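PDB 1QQH: papillomavirus transcription factor E2 from Human papillomavirus type 18, which regulates transcription of viral genes through this activation domain and, as in other papillomavirus E2 proteins, probably helps bring the E1 helicase to the replication origin. Local coordinates for residues 52-57 with 105-110; 67-72 with 84-89. The protein carries 1 engineered substitution. All blocks are in the same frame, centred on the assembly; numbering follows the deposited sequence.

Interaction 1. Residues 52-57 with 105-110; sequences VQVYFD and IEFKSE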
# COMPACT_ATOMS: atom_id res chain seq x y z
N VAL A 52 17.16 -16.35 9.30
CA VAL A 52 18.55 -16.52 9.71
C VAL A 52 18.52 -17.18 11.08
O VAL A 52 17.85 -16.69 12.00
CB VAL A 52 19.29 -15.17 9.82
CG1 VAL A 52 20.65 -15.38 10.49
CG2 VAL A 52 19.48 -14.58 8.45
N GLN A 53 19.21 -18.30 11.22
CA GLN A 53 19.24 -19.01 12.50
C GLN A 53 20.57 -18.79 13.20
O GLN A 53 21.63 -18.89 12.59
CB GLN A 53 19.07 -20.51 12.29
CG GLN A 53 17.81 -20.92 11.60
CD GLN A 53 17.82 -22.41 11.34
OE1 GLN A 53 18.68 -22.92 10.60
NE2 GLN A 53 16.89 -23.13 11.96
N VAL A 54 20.49 -18.50 14.49
CA VAL A 54 21.69 -18.29 15.29
C VAL A 54 21.67 -19.24 16.47
O VAL A 54 20.68 -19.32 17.20
CB VAL A 54 21.77 -16.85 15.82
CG1 VAL A 54 22.99 -16.70 16.72
CG2 VAL A 54 21.86 -15.87 14.66
N TYR A 55 22.76 -19.97 16.64
CA TYR A 55 22.89 -20.91 17.74
C TYR A 55 23.91 -20.35 18.72
O TYR A 55 25.07 -20.16 18.37
CB TYR A 55 23.36 -22.28 17.23
CG TYR A 55 22.46 -22.90 16.20
CD1 TYR A 55 22.50 -22.49 14.87
CD2 TYR A 55 21.55 -23.89 16.55
CE1 TYR A 55 21.67 -23.06 13.91
CE2 TYR A 55 20.70 -24.46 15.60
CZ TYR A 55 20.77 -24.05 14.28
OH TYR A 55 19.94 -24.62 13.35
N PHE A 56 23.47 -20.07 19.94
CA PHE A 56 24.35 -19.52 20.96
C PHE A 56 25.00 -20.64 21.75
O PHE A 56 24.35 -21.62 22.11
CB PHE A 56 23.57 -18.59 21.88
CG PHE A 56 22.93 -17.45 21.15
CD1 PHE A 56 21.57 -17.48 20.84
CD2 PHE A 56 23.69 -16.37 20.72
CE1 PHE A 56 20.99 -16.45 20.12
CE2 PHE A 56 23.12 -15.33 20.00
CZ PHE A 56 21.76 -15.38 19.69
N ASP A 57 26.29 -20.47 22.02
CA ASP A 57 27.06 -21.48 22.73
C ASP A 57 27.10 -22.67 21.79
O ASP A 57 26.71 -22.55 20.63
CB ASP A 57 26.38 -21.85 24.05
CG ASP A 57 25.99 -20.64 24.87
OD1 ASP A 57 26.86 -19.79 25.17
OD2 ASP A 57 24.79 -20.52 25.23
N ILE A 105 20.84 -5.44 13.62
CA ILE A 105 20.87 -6.55 14.57
C ILE A 105 22.33 -6.92 14.78
O ILE A 105 23.04 -7.24 13.83
CB ILE A 105 20.11 -7.80 14.10
CG1 ILE A 105 18.60 -7.57 14.20
CG2 ILE A 105 20.47 -8.97 14.99
CD1 ILE A 105 17.77 -8.82 14.06
N GLU A 106 22.78 -6.84 16.03
CA GLU A 106 24.15 -7.18 16.39
C GLU A 106 24.07 -8.48 17.18
O GLU A 106 23.44 -8.53 18.24
CB GLU A 106 24.75 -6.06 17.24
CG GLU A 106 24.87 -4.73 16.52
CD GLU A 106 26.17 -4.60 15.73
OE1 GLU A 106 26.82 -5.64 15.49
OE2 GLU A 106 26.53 -3.47 15.36
N PHE A 107 24.68 -9.52 16.64
CA PHE A 107 24.66 -10.82 17.29
C PHE A 107 25.45 -10.89 18.59
O PHE A 107 25.22 -11.77 19.41
CB PHE A 107 25.13 -11.90 16.31
CG PHE A 107 24.15 -12.17 15.18
CD1 PHE A 107 24.60 -12.64 13.95
CD2 PHE A 107 22.78 -11.98 15.36
CE1 PHE A 107 23.70 -12.92 12.91
CE2 PHE A 107 21.88 -12.25 14.33
CZ PHE A 107 22.34 -12.72 13.10
N LYS A 108 26.39 -9.96 18.79
CA LYS A 108 27.16 -9.96 20.02
C LYS A 108 26.27 -9.51 21.17
O LYS A 108 26.28 -10.09 22.25
CB LYS A 108 28.37 -9.04 19.94
CG LYS A 108 29.14 -8.98 21.25
CD LYS A 108 30.43 -8.18 21.15
CE LYS A 108 31.22 -8.26 22.45
NZ LYS A 108 32.46 -7.44 22.43
N SER A 109 25.48 -8.47 20.92
CA SER A 109 24.60 -7.95 21.95
C SER A 109 23.50 -8.99 22.18
O SER A 109 22.97 -9.13 23.28
CB SER A 109 23.98 -6.63 21.50
OG SER A 109 22.74 -6.84 20.85
N GLU A 110 23.18 -9.72 21.13
CA GLU A 110 22.15 -10.74 21.20
C GLU A 110 22.61 -11.95 22.00
O GLU A 110 21.80 -12.64 22.63
CB GLU A 110 21.79 -11.18 19.79
CG GLU A 110 20.43 -11.74 19.66
CD GLU A 110 19.34 -10.68 19.72
OE1 GLU A 110 19.65 -9.47 19.66
OE2 GLU A 110 18.16 -11.07 19.83
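Val54 lays its CG2 methyl over one face of the Phe107 ring, a CH-pi contact in which the methyl carbon stands 3.7 Å from the ring centroid and 19° off the ring normal. The methyl is displaced toward the rim, so that its nearest ring atom is the tip, with Val54 CG2 3.5 Å from Phe107 CZ. CG2 is the branch beside the backbone N of Val54; the other methyl, CG1, is anti to that N (chi1 176°) and lies over a face of the Phe56 ring, so one valine serves two aromatic rings. Val52 reaches the same ring tip from farther back along the strand, its CG1 4.1 Å from Phe107 CZ. At the far end Phe56 meets the first turn of the helix: its CZ approaches the aliphatic CG of Glu110 at 3.9 Å, while the carbonyl O of Phe107 sits near the ring plane at the edge, 4.2 Å from Phe56 CE2. The turn is closed by Glu106, the N-cap residue, whose carbonyl O accepts both Glu110 N and, at 3.2 Å, Ser109 OG; its carboxylate is paired with Arg91. The ring of Tyr66 also meets that of Phe107, and Leu93 and Val122 pack on it too. Strand 45-56 is thus joined to the short helix 107-111 by side chains, through methyls, rings and one methylene. Such chemistry implies cohesion by dispersion and burial of apolar surface.

Interaction 2. Residues 67-72 with 84-89; sequences VAWDSV and TATCVS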
# COMPACT_ATOMS: atom_id res chain seq x y z
N VAL A 67 15.14 -12.27 10.82
CA VAL A 67 14.74 -12.11 9.44
C VAL A 67 15.69 -11.22 8.67
O VAL A 67 15.94 -10.07 9.06
CB VAL A 67 13.31 -11.52 9.32
CG1 VAL A 67 12.95 -11.30 7.85
CG2 VAL A 67 12.30 -12.46 9.97
N ALA A 68 16.22 -11.76 7.59
CA ALA A 68 17.12 -11.02 6.71
C ALA A 68 16.29 -10.70 5.47
O ALA A 68 15.85 -11.60 4.76
CB ALA A 68 18.31 -11.88 6.33
N TRP A 69 16.07 -9.41 5.22
CA TRP A 69 15.26 -8.99 4.09
C TRP A 69 16.00 -9.02 2.74
O TRP A 69 17.06 -8.43 2.60
CB TRP A 69 14.73 -7.59 4.37
CG TRP A 69 14.01 -7.51 5.69
CD1 TRP A 69 14.50 -7.04 6.87
CD2 TRP A 69 12.67 -7.97 5.96
NE1 TRP A 69 13.55 -7.16 7.86
CE2 TRP A 69 12.42 -7.73 7.33
CE3 TRP A 69 11.66 -8.55 5.18
CZ2 TRP A 69 11.21 -8.06 7.93
CZ3 TRP A 69 10.45 -8.87 5.78
CH2 TRP A 69 10.24 -8.62 7.15
N ASP A 70 15.42 -9.71 1.76
CA ASP A 70 16.05 -9.79 0.44
C ASP A 70 16.29 -8.39 -0.12
O ASP A 70 17.29 -8.13 -0.76
CB ASP A 70 15.19 -10.57 -0.56
CG ASP A 70 15.30 -12.08 -0.38
OD1 ASP A 70 16.28 -12.55 0.24
OD2 ASP A 70 14.42 -12.80 -0.89
N SER A 71 15.35 -7.49 0.15
CA SER A 71 15.46 -6.13 -0.34
C SER A 71 15.15 -5.11 0.73
O SER A 71 14.10 -5.16 1.35
CB SER A 71 14.52 -5.92 -1.52
OG SER A 71 14.79 -6.86 -2.55
N VAL A 72 16.08 -4.18 0.94
CA VAL A 72 15.90 -3.13 1.93
C VAL A 72 15.84 -1.80 1.20
O VAL A 72 16.71 -1.49 0.37
CB VAL A 72 17.07 -3.10 2.92
CG1 VAL A 72 16.94 -1.88 3.84
CG2 VAL A 72 17.09 -4.39 3.73
N THR A 84 18.67 -2.11 -1.63
CA THR A 84 19.85 -2.95 -1.46
C THR A 84 19.52 -4.24 -0.72
O THR A 84 18.41 -4.43 -0.22
CB THR A 84 20.96 -2.20 -0.70
OG1 THR A 84 22.15 -3.00 -0.71
CG2 THR A 84 20.55 -1.93 0.74
N ALA A 85 20.49 -5.14 -0.66
CA ALA A 85 20.28 -6.42 0.01
C ALA A 85 20.66 -6.39 1.48
O ALA A 85 21.38 -5.50 1.94
CB ALA A 85 21.08 -7.51 -0.70
N THR A 86 20.16 -7.37 2.21
CA THR A 86 20.52 -7.48 3.61
C THR A 86 21.71 -8.42 3.62
O THR A 86 21.72 -9.43 2.91
CB THR A 86 19.40 -8.09 4.46
OG1 THR A 86 18.47 -7.07 4.83
CG2 THR A 86 19.97 -8.73 5.71
N CYS A 87 22.72 -8.09 4.41
CA CYS A 87 23.89 -8.93 4.50
C CYS A 87 23.90 -9.64 5.84
O CYS A 87 23.66 -9.03 6.89
CB CYS A 87 25.16 -8.12 4.33
SG CYS A 87 25.36 -7.49 2.66
N VAL A 88 24.18 -10.93 5.79
CA VAL A 88 24.23 -11.78 6.96
C VAL A 88 25.67 -12.20 7.27
O VAL A 88 26.24 -13.03 6.57
CB VAL A 88 23.39 -13.06 6.73
CG1 VAL A 88 23.39 -13.92 7.97
CG2 VAL A 88 21.97 -12.69 6.33
N SER A 89 26.25 -11.63 8.32
CA SER A 89 27.61 -11.99 8.72
C SER A 89 27.56 -12.56 10.13
O SER A 89 26.50 -12.58 10.76
CB SER A 89 28.51 -10.76 8.73
OG SER A 89 28.15 -9.89 9.78
O HOH W 1 19.51 -10.19 1.86
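The carbonyl O of Trp69 draws in three groups, the two from Thr86 weakly. Thr86 N reaches it in a weak hydrogen bond of 3.3 Å to Trp69 O, bent to 124° at the hydrogen, and a water lies 3.1 Å from Trp69 O while also meeting Thr86 O. Thr86 OG1 stands 3.0 Å from Trp69 O, a weak contact in which the destination of the proton is unsettled, since the same hydroxyl is hydrogen-bonded to Tyr104 OH. The first torsion of Thr86 (chi1 -84°) sets OG1 beside its own backbone N. OG1 lies at the edge of the Trp69 ring system; Val72 CG2 is 3.2 Å from the same oxygen. The other branch, Thr86 CG2, turns to Ala68, whose CB it meets at 3.6 Å. Ala68 CB in turn touches Val88 CG2 at 3.7 Å, giving the contact an apolar end.

Pairing is much firmer at the opposite end of the contact. Val72 N donates to Thr84 O at 2.6 Å, nearly straight (169°), and Thr84 N returns a bond of 2.9 Å to Val72 O, making the two residues an antiparallel hydrogen-bonded pair. Between the two ends, Ala85 CA and Ser71 CA lean on Asp70 O and Thr84 O respectively in CA-H...O contacts. The chain turns a corner at Asp70, where Asp70 and Ser71 both face Lys47 of strand 45-56 in a classic beta bulge, and Ser139 bonds to Asp70 O and Ser71 OG. The whole is a worked example of the antiparallel beta hairpin, here formed by strands 63-75 and 81-89, whose ladder is interrupted beside a bulge, where a threonine and a water lie between the strands.

Overall arrangement
Interactions 1 and 2 lie about 15 Å apart, centre to centre, yet touch directly. Val52 is the joint: its CG1 serves the Phe107 side of interaction 1, while its CG2 comes 3.6 Å from Ala68 CB and 3.8 Å from Val88 CG2 in interaction 2. A second touch runs from Phe107 CE1 to Ser89 O at 3.5 Å. Strands 45-56 and 63-75 are consecutive in the chain and neighbours in the antiparallel sheet. The hairpin 63-75/81-89 of interaction 2 lies, in sequence, between the two partners of interaction 1. One contact joins strand to strand; the other seats a short helix on the sheet.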